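Side-chain contacts in abietadiene synthase, chloroplastic (Abies grandis, PDB 3S9V), which belongs to the terpene synthase family, its regular secondary structure being almost all helix, and includes a family-typical metal-binding domain: residues 274-279 / 461-466; 285-290 / 514-519; 330-335 / 733-738; 476-481 / 778-783. All coordinates share one frame; numbering follows the deposited sequence.

From the N terminus, interaction 1 opens at 274-279 and closes at 461-466, bringing helix 269-282 to the start of the long helix 461-491. Interaction 2 opens at 285-290, just after helix 269-282, and closes at 514-519. Interaction 3 spans furthest, from 330-335 to 733-738, joining the ends of helices 320-332 and 712-736. Interaction 4 runs from 476-481 to 778-783, near the C terminus. No closure nests inside another: 1 and 4 follow in series, and every other pair crosses. Interaction 2 touches both 1 and 4, whereas 3 touches none of the others. Interaction 2 joins two loops, one in the N-terminal and one in the metal-binding domain, while 4 sets helix 768-781 on 461-491.

Interaction 1: residues 274-279 / 461-466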
# COMPACT_ATOMS: atom_id res chain seq x y z
N LEU A 274 -9.47 1.90 -7.49
CA LEU A 274 -8.14 1.97 -6.90
C LEU A 274 -8.06 1.38 -5.49
O LEU A 274 -7.08 0.69 -5.14
CB LEU A 274 -7.63 3.42 -6.87
CG LEU A 274 -7.27 4.03 -8.23
CD1 LEU A 274 -7.05 5.51 -8.06
CD2 LEU A 274 -6.01 3.36 -8.81
N TRP A 275 -9.09 1.64 -4.69
CA TRP A 275 -9.12 1.13 -3.33
C TRP A 275 -9.40 -0.38 -3.27
O TRP A 275 -8.88 -1.09 -2.42
CB TRP A 275 -10.16 1.92 -2.52
CG TRP A 275 -9.57 3.02 -1.69
CD1 TRP A 275 -9.50 3.06 -0.34
CD2 TRP A 275 -8.92 4.21 -2.17
NE1 TRP A 275 -8.84 4.20 0.07
CE2 TRP A 275 -8.47 4.92 -1.04
CE3 TRP A 275 -8.67 4.73 -3.44
CZ2 TRP A 275 -7.78 6.13 -1.13
CZ3 TRP A 275 -7.98 5.95 -3.54
CH2 TRP A 275 -7.54 6.63 -2.39
N ALA A 276 -10.22 -0.87 -4.20
CA ALA A 276 -10.52 -2.29 -4.23
C ALA A 276 -9.25 -3.07 -4.57
O ALA A 276 -8.94 -4.09 -3.94
CB ALA A 276 -11.60 -2.58 -5.27
N VAL A 277 -8.52 -2.56 -5.56
CA VAL A 277 -7.27 -3.18 -6.01
C VAL A 277 -6.21 -3.14 -4.92
O VAL A 277 -5.49 -4.13 -4.70
CB VAL A 277 -6.72 -2.46 -7.26
CG1 VAL A 277 -5.26 -2.86 -7.51
CG2 VAL A 277 -7.57 -2.80 -8.48
N ASP A 278 -6.09 -2.00 -4.26
CA ASP A 278 -5.09 -1.82 -3.21
C ASP A 278 -5.44 -2.74 -2.04
O ASP A 278 -4.56 -3.31 -1.41
CB ASP A 278 -5.06 -0.36 -2.75
CG ASP A 278 -3.93 -0.07 -1.78
OD1 ASP A 278 -2.76 -0.39 -2.11
OD2 ASP A 278 -4.19 0.47 -0.69
N THR A 279 -6.73 -2.89 -1.78
CA THR A 279 -7.20 -3.75 -0.70
C THR A 279 -6.82 -5.20 -0.90
O THR A 279 -6.28 -5.83 0.01
CB THR A 279 -8.74 -3.66 -0.54
OG1 THR A 279 -9.10 -2.31 -0.23
CG2 THR A 279 -9.23 -4.58 0.57
N GLU A 461 -16.51 -7.91 4.37
CA GLU A 461 -16.13 -9.09 5.15
C GLU A 461 -15.51 -10.19 4.28
O GLU A 461 -14.69 -10.97 4.75
CB GLU A 461 -17.36 -9.65 5.85
CG GLU A 461 -17.98 -8.74 6.90
CD GLU A 461 -17.29 -8.84 8.25
OE1 GLU A 461 -17.75 -8.17 9.19
OE2 GLU A 461 -16.31 -9.61 8.35
N LYS A 462 -15.92 -10.25 3.01
CA LYS A 462 -15.41 -11.28 2.11
C LYS A 462 -13.93 -11.17 1.76
O LYS A 462 -13.26 -12.20 1.60
CB LYS A 462 -16.27 -11.31 0.84
CG LYS A 462 -17.68 -11.76 1.13
CD LYS A 462 -18.54 -11.86 -0.12
CE LYS A 462 -19.92 -12.40 0.25
NZ LYS A 462 -20.87 -12.38 -0.91
N TYR A 463 -13.40 -9.96 1.64
CA TYR A 463 -11.99 -9.79 1.33
C TYR A 463 -11.19 -10.37 2.50
O TYR A 463 -10.27 -11.16 2.31
CB TYR A 463 -11.61 -8.31 1.18
CG TYR A 463 -12.17 -7.59 -0.03
CD1 TYR A 463 -12.25 -8.23 -1.27
CD2 TYR A 463 -12.54 -6.25 0.05
CE1 TYR A 463 -12.69 -7.54 -2.40
CE2 TYR A 463 -12.97 -5.55 -1.07
CZ TYR A 463 -13.05 -6.20 -2.29
OH TYR A 463 -13.49 -5.52 -3.41
N LEU A 464 -11.56 -9.96 3.71
CA LEU A 464 -10.87 -10.39 4.92
C LEU A 464 -11.01 -11.89 5.18
O LEU A 464 -10.05 -12.54 5.61
CB LEU A 464 -11.40 -9.62 6.14
CG LEU A 464 -10.64 -9.91 7.43
CD1 LEU A 464 -9.14 -9.68 7.22
CD2 LEU A 464 -11.17 -9.03 8.55
N GLU A 465 -12.19 -12.43 4.92
CA GLU A 465 -12.42 -13.85 5.13
C GLU A 465 -11.48 -14.62 4.21
O GLU A 465 -10.84 -15.58 4.63
CB GLU A 465 -13.87 -14.19 4.80
CG GLU A 465 -14.23 -15.65 5.02
CD GLU A 465 -15.69 -15.95 4.74
OE1 GLU A 465 -16.11 -17.11 4.95
OE2 GLU A 465 -16.42 -15.02 4.32
N LEU A 466 -11.40 -14.20 2.95
CA LEU A 466 -10.53 -14.87 2.00
C LEU A 466 -9.06 -14.70 2.35
O LEU A 466 -8.28 -15.64 2.22
CB LEU A 466 -10.78 -14.35 0.59
CG LEU A 466 -9.89 -14.94 -0.49
CD1 LEU A 466 -10.09 -16.46 -0.54
CD2 LEU A 466 -10.23 -14.30 -1.83
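The carbonyl oxygen W275 O is gripped twice by T279, the residue that meets Y463 across the contact. T279 N reaches it in the regular helical bond of 2.9 Å, and T279 OG1 reaches W275 O at 2.5 Å from the opposite face of the carbonyl plane, tilted 31° out of it. So short a distance is doubtful as an exact value, though the pairing itself fits the geometry. With chi1 at -61°, OG1 lies beside the threonine's own backbone nitrogen while CG2 stands anti to it, turning the polar branch back onto its own helix and offering the methyl to the tyrosine. T279 CG2 comes within 3.7 Å of Y463 CD2, meeting the ring obliquely, and the two side chains cross at about a right angle. A276 CB, one helical turn before T279, lies 4.0 Å from Y463 OH. This is a packing contact, the partner being a methyl; the hydroxyl itself is hydrogen-bonded to Y457 O. The contact is buried and modest, 117 Å² in all, with a single aromatic side chain bridging helices whose nearest CA atoms, those of T279 and Y463, stay 8.0 Å apart. Helix 29-46 borders the same ring through I40 and M43, and M47 just beyond that helix touches A276; on another side of helix 269-282, W275 and D278 pack on helix 320-332.

Interaction 2: residues 285-290 / 514-519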
# COMPACT_ATOMS: atom_id res chain seq x y z
N ILE A 285 -4.12 -11.33 -1.48
CA ILE A 285 -4.93 -12.26 -2.27
C ILE A 285 -5.13 -11.83 -3.72
O ILE A 285 -5.97 -12.40 -4.43
CB ILE A 285 -6.33 -12.44 -1.63
CG1 ILE A 285 -6.99 -11.08 -1.43
CG2 ILE A 285 -6.21 -13.16 -0.30
CD1 ILE A 285 -8.40 -11.14 -0.88
N ASP A 286 -4.35 -10.86 -4.16
CA ASP A 286 -4.44 -10.34 -5.52
C ASP A 286 -4.11 -11.33 -6.64
O ASP A 286 -4.57 -11.16 -7.77
CB ASP A 286 -3.55 -9.10 -5.65
CG ASP A 286 -2.08 -9.42 -5.40
OD1 ASP A 286 -1.27 -9.28 -6.35
OD2 ASP A 286 -1.73 -9.81 -4.26
N ARG A 287 -3.32 -12.37 -6.36
CA ARG A 287 -2.96 -13.31 -7.43
C ARG A 287 -4.19 -13.99 -8.01
O ARG A 287 -4.17 -14.46 -9.15
CB ARG A 287 -1.98 -14.38 -6.93
CG ARG A 287 -2.57 -15.43 -5.98
CD ARG A 287 -1.50 -16.43 -5.55
NE ARG A 287 -2.03 -17.54 -4.76
CZ ARG A 287 -2.41 -17.45 -3.49
NH1 ARG A 287 -2.34 -16.29 -2.85
NH2 ARG A 287 -2.86 -18.52 -2.86
N HIS A 288 -5.27 -14.03 -7.23
CA HIS A 288 -6.50 -14.67 -7.66
C HIS A 288 -7.37 -13.82 -8.59
O HIS A 288 -8.39 -14.29 -9.09
CB HIS A 288 -7.34 -15.05 -6.44
CG HIS A 288 -6.64 -15.96 -5.48
ND1 HIS A 288 -6.22 -17.23 -5.82
CD2 HIS A 288 -6.32 -15.80 -4.18
CE1 HIS A 288 -5.67 -17.80 -4.77
NE2 HIS A 288 -5.71 -16.96 -3.76
N PHE A 289 -6.98 -12.57 -8.82
CA PHE A 289 -7.79 -11.68 -9.66
C PHE A 289 -7.00 -10.84 -10.65
O PHE A 289 -7.32 -9.68 -10.87
CB PHE A 289 -8.57 -10.72 -8.75
CG PHE A 289 -9.13 -11.38 -7.54
CD1 PHE A 289 -10.28 -12.16 -7.62
CD2 PHE A 289 -8.50 -11.23 -6.31
CE1 PHE A 289 -10.79 -12.80 -6.49
CE2 PHE A 289 -9.00 -11.86 -5.17
CZ PHE A 289 -10.15 -12.65 -5.26
N LYS A 290 -5.98 -11.43 -11.25
CA LYS A 290 -5.17 -10.67 -12.19
C LYS A 290 -5.93 -10.05 -13.35
O LYS A 290 -5.68 -8.90 -13.72
CB LYS A 290 -4.01 -11.55 -12.69
CG LYS A 290 -3.03 -11.89 -11.57
CD LYS A 290 -1.68 -12.37 -12.08
CE LYS A 290 -1.76 -13.74 -12.76
NZ LYS A 290 -2.14 -14.83 -11.81
N PHE A 514 8.34 -14.07 0.21
CA PHE A 514 7.98 -13.38 -1.04
C PHE A 514 7.46 -14.23 -2.19
O PHE A 514 6.57 -13.80 -2.91
CB PHE A 514 9.13 -12.46 -1.50
CG PHE A 514 10.40 -13.17 -1.89
CD1 PHE A 514 10.55 -13.73 -3.15
CD2 PHE A 514 11.46 -13.26 -0.99
CE1 PHE A 514 11.74 -14.37 -3.53
CE2 PHE A 514 12.66 -13.89 -1.35
CZ PHE A 514 12.80 -14.45 -2.62
N ILE A 515 8.01 -15.43 -2.40
CA ILE A 515 7.50 -16.31 -3.47
C ILE A 515 6.81 -17.46 -2.76
O ILE A 515 7.23 -18.61 -2.83
CB ILE A 515 8.62 -16.86 -4.40
CG1 ILE A 515 9.77 -17.46 -3.58
CG2 ILE A 515 9.11 -15.76 -5.33
CD1 ILE A 515 10.75 -18.28 -4.40
N PHE A 516 5.74 -17.10 -2.08
CA PHE A 516 4.92 -17.98 -1.27
C PHE A 516 3.93 -18.93 -1.96
O PHE A 516 3.55 -19.93 -1.37
CB PHE A 516 4.15 -17.10 -0.30
CG PHE A 516 3.30 -16.06 -0.98
CD1 PHE A 516 1.99 -16.34 -1.33
CD2 PHE A 516 3.84 -14.82 -1.31
CE1 PHE A 516 1.22 -15.39 -2.00
CE2 PHE A 516 3.08 -13.87 -1.98
CZ PHE A 516 1.77 -14.15 -2.33
N GLU A 517 3.51 -18.61 -3.18
CA GLU A 517 2.54 -19.45 -3.87
C GLU A 517 2.88 -20.95 -3.85
O GLU A 517 4.04 -21.33 -3.97
CB GLU A 517 2.35 -19.01 -5.33
CG GLU A 517 1.81 -17.59 -5.54
CD GLU A 517 2.89 -16.51 -5.56
OE1 GLU A 517 2.79 -15.58 -6.39
OE2 GLU A 517 3.84 -16.60 -4.75
N PRO A 518 1.85 -21.81 -3.69
CA PRO A 518 2.06 -23.27 -3.66
C PRO A 518 2.79 -23.79 -4.90
O PRO A 518 3.51 -24.78 -4.83
CB PRO A 518 0.63 -23.82 -3.56
CG PRO A 518 -0.09 -22.75 -2.80
CD PRO A 518 0.43 -21.48 -3.45
N GLU A 519 2.60 -23.10 -6.03
CA GLU A 519 3.22 -23.49 -7.29
C GLU A 519 4.75 -23.38 -7.31
O GLU A 519 5.41 -24.03 -8.12
CB GLU A 519 2.68 -22.64 -8.44
CG GLU A 519 1.17 -22.51 -8.47
CD GLU A 519 0.68 -21.16 -7.97
OE1 GLU A 519 0.86 -20.15 -8.69
OE2 GLU A 519 0.13 -21.10 -6.84
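R287 leaves its backbone with CG between the backbone N and the carbonyl carbon (chi1 72°), then runs extended as far as NE, which carries its aliphatic part and guanidinium across to F516 and E517. F516 adopts the same kind of first torsion, at 57°, and its ring edge is thereby brought to the arginine. The contact joins the turn between helices 269-282 and 290-301 to the loop between helices 504-514 and 521-541. The tightest approach is apolar: R287 CD lies 3.5 Å from E517 CG, the two side chains sliding past each other in opposite directions. At the tip, R287 NH1 stands 3.8 Å from F516 CE1, in the plane of the ring and at its edge, with guanidinium and ring planes 84° apart. P518 CD marks the outer limit, 4.5 Å from R287 NH2. From its own segment, H288 NE2 sits 3.3 Å above the guanidinium plane, over its centre.

One face of the F516 ring is covered by E517 OE2, and R431 makes a cation-pi contact with the ring. The charged ends find their partners outside the two loops, R287 NH1 in D470 of helix 461-491 and E517 OE1 in R745 of helix 741-757. R287 NE remains 5.5 Å from E517 OE1 and 4.7 Å from E519 OE2, so these charged atoms are not in contact. The direct contact is therefore mainly van der Waals packing, with attraction to E517 and E519 probably a longer-range addition.

Interaction 3: residues 330-335 / 733-738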
# COMPACT_ATOMS: atom_id res chain seq x y z
N LEU A 330 -0.62 2.22 -10.52
CA LEU A 330 -0.49 2.23 -11.98
C LEU A 330 0.98 2.07 -12.36
O LEU A 330 1.31 1.41 -13.35
CB LEU A 330 -1.03 3.55 -12.57
CG LEU A 330 -2.56 3.70 -12.52
CD1 LEU A 330 -2.96 5.07 -13.02
CD2 LEU A 330 -3.21 2.62 -13.38
N ARG A 331 1.86 2.66 -11.56
CA ARG A 331 3.28 2.54 -11.81
C ARG A 331 3.73 1.10 -11.63
O ARG A 331 4.41 0.54 -12.49
CB ARG A 331 4.09 3.44 -10.89
CG ARG A 331 5.56 3.05 -10.80
CD ARG A 331 6.40 4.16 -10.21
NE ARG A 331 6.55 5.24 -11.17
CZ ARG A 331 7.27 6.34 -10.96
NH1 ARG A 331 7.35 7.27 -11.89
NH2 ARG A 331 7.88 6.51 -9.79
N LEU A 332 3.36 0.49 -10.51
CA LEU A 332 3.77 -0.88 -10.26
C LEU A 332 3.22 -1.84 -11.30
O LEU A 332 3.84 -2.87 -11.58
CB LEU A 332 3.35 -1.33 -8.85
CG LEU A 332 4.14 -0.68 -7.71
CD1 LEU A 332 3.56 -1.09 -6.37
CD2 LEU A 332 5.61 -1.09 -7.80
N HIS A 333 2.08 -1.51 -11.90
CA HIS A 333 1.51 -2.40 -12.91
C HIS A 333 1.93 -2.11 -14.36
O HIS A 333 1.28 -2.58 -15.29
CB HIS A 333 -0.01 -2.42 -12.79
CG HIS A 333 -0.49 -3.21 -11.61
ND1 HIS A 333 -0.99 -4.49 -11.72
CD2 HIS A 333 -0.48 -2.92 -10.29
CE1 HIS A 333 -1.27 -4.95 -10.52
NE2 HIS A 333 -0.97 -4.02 -9.63
N GLY A 334 2.99 -1.33 -14.53
CA GLY A 334 3.52 -1.04 -15.86
C GLY A 334 2.93 0.08 -16.70
O GLY A 334 3.24 0.19 -17.88
N TYR A 335 2.08 0.92 -16.11
CA TYR A 335 1.47 2.02 -16.84
C TYR A 335 2.42 3.21 -16.88
O TYR A 335 3.25 3.39 -15.99
CB TYR A 335 0.15 2.41 -16.17
CG TYR A 335 -0.92 1.35 -16.32
CD1 TYR A 335 -1.74 1.30 -17.45
CD2 TYR A 335 -1.09 0.37 -15.35
CE1 TYR A 335 -2.70 0.30 -17.61
CE2 TYR A 335 -2.04 -0.64 -15.49
CZ TYR A 335 -2.85 -0.67 -16.62
OH TYR A 335 -3.80 -1.67 -16.74
N GLU A 733 14.41 -0.55 -12.51
CA GLU A 733 14.66 -1.80 -13.22
C GLU A 733 13.50 -2.76 -12.98
O GLU A 733 12.94 -3.32 -13.92
CB GLU A 733 15.96 -2.45 -12.75
CG GLU A 733 17.20 -1.61 -12.96
CD GLU A 733 17.49 -1.35 -14.42
OE1 GLU A 733 17.60 -2.33 -15.18
OE2 GLU A 733 17.61 -0.17 -14.80
N PHE A 734 13.14 -2.94 -11.71
CA PHE A 734 12.06 -3.83 -11.32
C PHE A 734 10.76 -3.48 -12.02
O PHE A 734 10.00 -4.36 -12.42
CB PHE A 734 11.85 -3.75 -9.80
CG PHE A 734 10.64 -4.52 -9.32
CD1 PHE A 734 10.61 -5.91 -9.39
CD2 PHE A 734 9.55 -3.85 -8.78
CE1 PHE A 734 9.50 -6.63 -8.92
CE2 PHE A 734 8.43 -4.56 -8.31
CZ PHE A 734 8.40 -5.95 -8.38
N VAL A 735 10.52 -2.19 -12.18
CA VAL A 735 9.29 -1.74 -12.82
C VAL A 735 9.32 -1.66 -14.34
O VAL A 735 8.41 -2.15 -14.99
CB VAL A 735 8.86 -0.35 -12.28
CG1 VAL A 735 7.69 0.18 -13.09
CG2 VAL A 735 8.45 -0.47 -10.82
N ASN A 736 10.37 -1.07 -14.90
CA ASN A 736 10.42 -0.91 -16.35
C ASN A 736 10.99 -2.01 -17.24
O ASN A 736 10.66 -2.08 -18.43
CB ASN A 736 11.10 0.42 -16.70
CG ASN A 736 10.32 1.63 -16.18
OD1 ASN A 736 9.12 1.53 -15.90
ND2 ASN A 736 10.99 2.77 -16.06
N ASN A 737 11.84 -2.88 -16.69
CA ASN A 737 12.41 -3.94 -17.51
C ASN A 737 11.36 -4.95 -17.96
O ASN A 737 10.56 -5.43 -17.15
CB ASN A 737 13.55 -4.66 -16.76
CG ASN A 737 14.74 -3.75 -16.48
OD1 ASN A 737 14.86 -2.67 -17.06
ND2 ASN A 737 15.62 -4.19 -15.60
N LYS A 738 11.38 -5.27 -19.25
CA LYS A 738 10.43 -6.23 -19.82
C LYS A 738 10.94 -7.64 -19.58
O LYS A 738 11.55 -8.26 -20.45
CB LYS A 738 10.28 -5.96 -21.32
CG LYS A 738 9.80 -4.56 -21.63
CD LYS A 738 9.76 -4.27 -23.13
CE LYS A 738 9.34 -2.83 -23.40
NZ LYS A 738 9.32 -2.51 -24.85
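V735 packs against R331 and L332 at the C-terminal end of helix 320-332, where the chain leaves the helix through a Schellman motif with G334, of positive phi, at C-prime. Two bonds define the motif: Y335 N to L330 O at 2.9 Å and G334 N to R331 O at 3.1 Å. The tight part of the contact lies against this end. V735 CG1, anti to its backbone nitrogen at chi1 172°, presses to 3.4 Å from R331 O, and the CA atoms of L332 and V735, 6.1 Å apart, are the nearest such pair across the contact. R331 O is therefore shared between its bond to G334 N and a methyl contact.

Against that carbonyl contact at buried R331, the meeting at partly exposed L332 is looser: L332 CD2 lies 4.2 Å from V735 CG2, the side chains crossing at about a right angle. The guanidinium of R331 is directed to other partners, a salt bridge with E380 and a cation-pi contact with F377; apart from its carbonyl oxygen, R331 contributes only the root of its side chain, CG lying 4.2 Å from V735 CG1. Beyond V735, helix 712-736 also ends, and K744 bonds to the backbone oxygens of F734 and N737. There N737 ND2 donates to E733 OE1 at 2.7 Å, nearly straight at 165°, and meets the oxygen 45° out of the carboxylate plane.

Interaction 4: residues 476-481 / 778-783; sequences SIHQTE and NCLFQP
H478 is the first residue of 476-481 to meet the other segment: its CB lies 4.0 Å from L780 CD2, and the same methyl approaches the imidazole obliquely. The polar end of H478 is engaged elsewhere, its NE2 being hydrogen-bonded to F516 O of the loop 514-519, which ties the ring to that loop while its CB side faces the leucine.

Next comes Q479, which carries the polar link. Its CG stands anti to its carbonyl carbon (chi1 -61°) and the chain is extended beyond it, a shape that carries the amide over to the backbone of L780. Q479 NE2 donates to L780 O over 3.0 Å, lying in the carbonyl plane, but the N-H...O angle of only 132° shows a bent bond, and the oxygen is displaced from the amide plane of the glutamine. Q479 CG also comes within 3.3 Å of L780 O, so this oxygen is approached by both the root and the tip of one side chain. F781 adds a looser contact: its CD1 is 4.3 Å from Q479 NE2, which lies at the ring edge near its plane, while L780 CB covers one ring face.

Segment 778-781 makes a wider, pi-type turn where this contact forms, and Q782 O just past it accepts from Q475 of helix 461-491 and R435 of helix 430-440. Helix 504-514 borders the contact through Y508, which touches both H478 and L780, and R524 of helix 521-541 packs against H478.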
# COMPACT_ATOMS: atom_id res chain seq x y z
N SER A 476 0.36 -23.21 5.99
CA SER A 476 0.31 -24.63 6.31
C SER A 476 1.24 -25.39 5.37
O SER A 476 2.03 -26.23 5.81
CB SER A 476 -1.12 -25.14 6.17
OG SER A 476 -1.19 -26.53 6.45
N ILE A 477 1.13 -25.10 4.08
CA ILE A 477 1.97 -25.73 3.07
C ILE A 477 3.44 -25.44 3.35
O ILE A 477 4.30 -26.29 3.14
CB ILE A 477 1.59 -25.21 1.67
CG1 ILE A 477 0.19 -25.70 1.29
CG2 ILE A 477 2.64 -25.64 0.66
CD1 ILE A 477 -0.33 -25.15 -0.02
N HIS A 478 3.73 -24.22 3.82
CA HIS A 478 5.09 -23.79 4.14
C HIS A 478 5.69 -24.55 5.32
O HIS A 478 6.89 -24.81 5.34
CB HIS A 478 5.13 -22.28 4.42
CG HIS A 478 5.02 -21.43 3.19
ND1 HIS A 478 4.93 -20.05 3.24
CD2 HIS A 478 4.99 -21.75 1.87
CE1 HIS A 478 4.86 -19.57 2.01
NE2 HIS A 478 4.89 -20.58 1.16
N GLN A 479 4.86 -24.89 6.30
CA GLN A 479 5.32 -25.63 7.48
C GLN A 479 5.74 -27.04 7.08
O GLN A 479 6.65 -27.61 7.69
CB GLN A 479 4.22 -25.69 8.53
CG GLN A 479 3.81 -24.32 9.01
CD GLN A 479 2.64 -24.37 9.95
OE1 GLN A 479 1.64 -25.04 9.68
NE2 GLN A 479 2.73 -23.63 11.05
N THR A 480 5.08 -27.58 6.07
CA THR A 480 5.41 -28.91 5.57
C THR A 480 6.78 -28.82 4.90
O THR A 480 7.72 -29.53 5.27
CB THR A 480 4.37 -29.39 4.54
OG1 THR A 480 3.10 -29.54 5.18
CG2 THR A 480 4.79 -30.71 3.93
N GLU A 481 6.89 -27.93 3.91
CA GLU A 481 8.13 -27.74 3.18
C GLU A 481 9.32 -27.55 4.12
O GLU A 481 10.42 -28.09 3.89
CB GLU A 481 8.02 -26.52 2.26
CG GLU A 481 6.97 -26.67 1.17
CD GLU A 481 6.88 -25.44 0.25
OE1 GLU A 481 6.05 -25.47 -0.68
OE2 GLU A 481 7.63 -24.47 0.47
N ASN A 778 5.74 -14.75 12.59
CA ASN A 778 4.62 -14.17 11.84
C ASN A 778 4.36 -14.77 10.48
O ASN A 778 3.23 -14.79 10.01
CB ASN A 778 4.81 -12.66 11.64
CG ASN A 778 4.68 -11.88 12.92
OD1 ASN A 778 3.74 -12.08 13.68
ND2 ASN A 778 5.62 -10.97 13.15
N CYS A 779 5.42 -15.25 9.83
CA CYS A 779 5.29 -15.80 8.50
C CYS A 779 5.07 -17.31 8.46
O CYS A 779 4.27 -17.80 7.66
CB CYS A 779 6.53 -15.44 7.67
SG CYS A 779 6.55 -16.07 5.98
N LEU A 780 5.75 -18.04 9.34
CA LEU A 780 5.66 -19.49 9.31
C LEU A 780 4.91 -20.22 10.42
O LEU A 780 4.43 -21.33 10.21
CB LEU A 780 7.06 -20.09 9.22
CG LEU A 780 8.00 -19.60 8.11
CD1 LEU A 780 9.36 -20.28 8.27
CD2 LEU A 780 7.41 -19.91 6.75
N PHE A 781 4.79 -19.62 11.60
CA PHE A 781 4.13 -20.34 12.69
C PHE A 781 2.78 -19.83 13.19
O PHE A 781 1.79 -20.57 13.15
CB PHE A 781 5.11 -20.46 13.86
CG PHE A 781 6.41 -21.11 13.47
CD1 PHE A 781 6.42 -22.32 12.78
CD2 PHE A 781 7.62 -20.49 13.77
CE1 PHE A 781 7.62 -22.90 12.38
CE2 PHE A 781 8.83 -21.08 13.38
CZ PHE A 781 8.83 -22.29 12.68
N GLN A 782 2.73 -18.59 13.66
CA GLN A 782 1.50 -18.00 14.16
C GLN A 782 0.51 -17.79 13.00
O GLN A 782 0.79 -17.02 12.08
CB GLN A 782 1.82 -16.67 14.83
CG GLN A 782 0.80 -16.19 15.84
CD GLN A 782 1.35 -16.21 17.26
OE1 GLN A 782 2.33 -15.53 17.56
NE2 GLN A 782 0.73 -17.01 18.13
N PRO A 783 -0.64 -18.47 13.02
CA PRO A 783 -1.60 -18.27 11.93
C PRO A 783 -2.42 -17.01 12.19
O PRO A 783 -2.43 -16.50 13.31
CB PRO A 783 -2.46 -19.54 11.96
CG PRO A 783 -1.60 -20.53 12.69
CD PRO A 783 -0.99 -19.69 13.77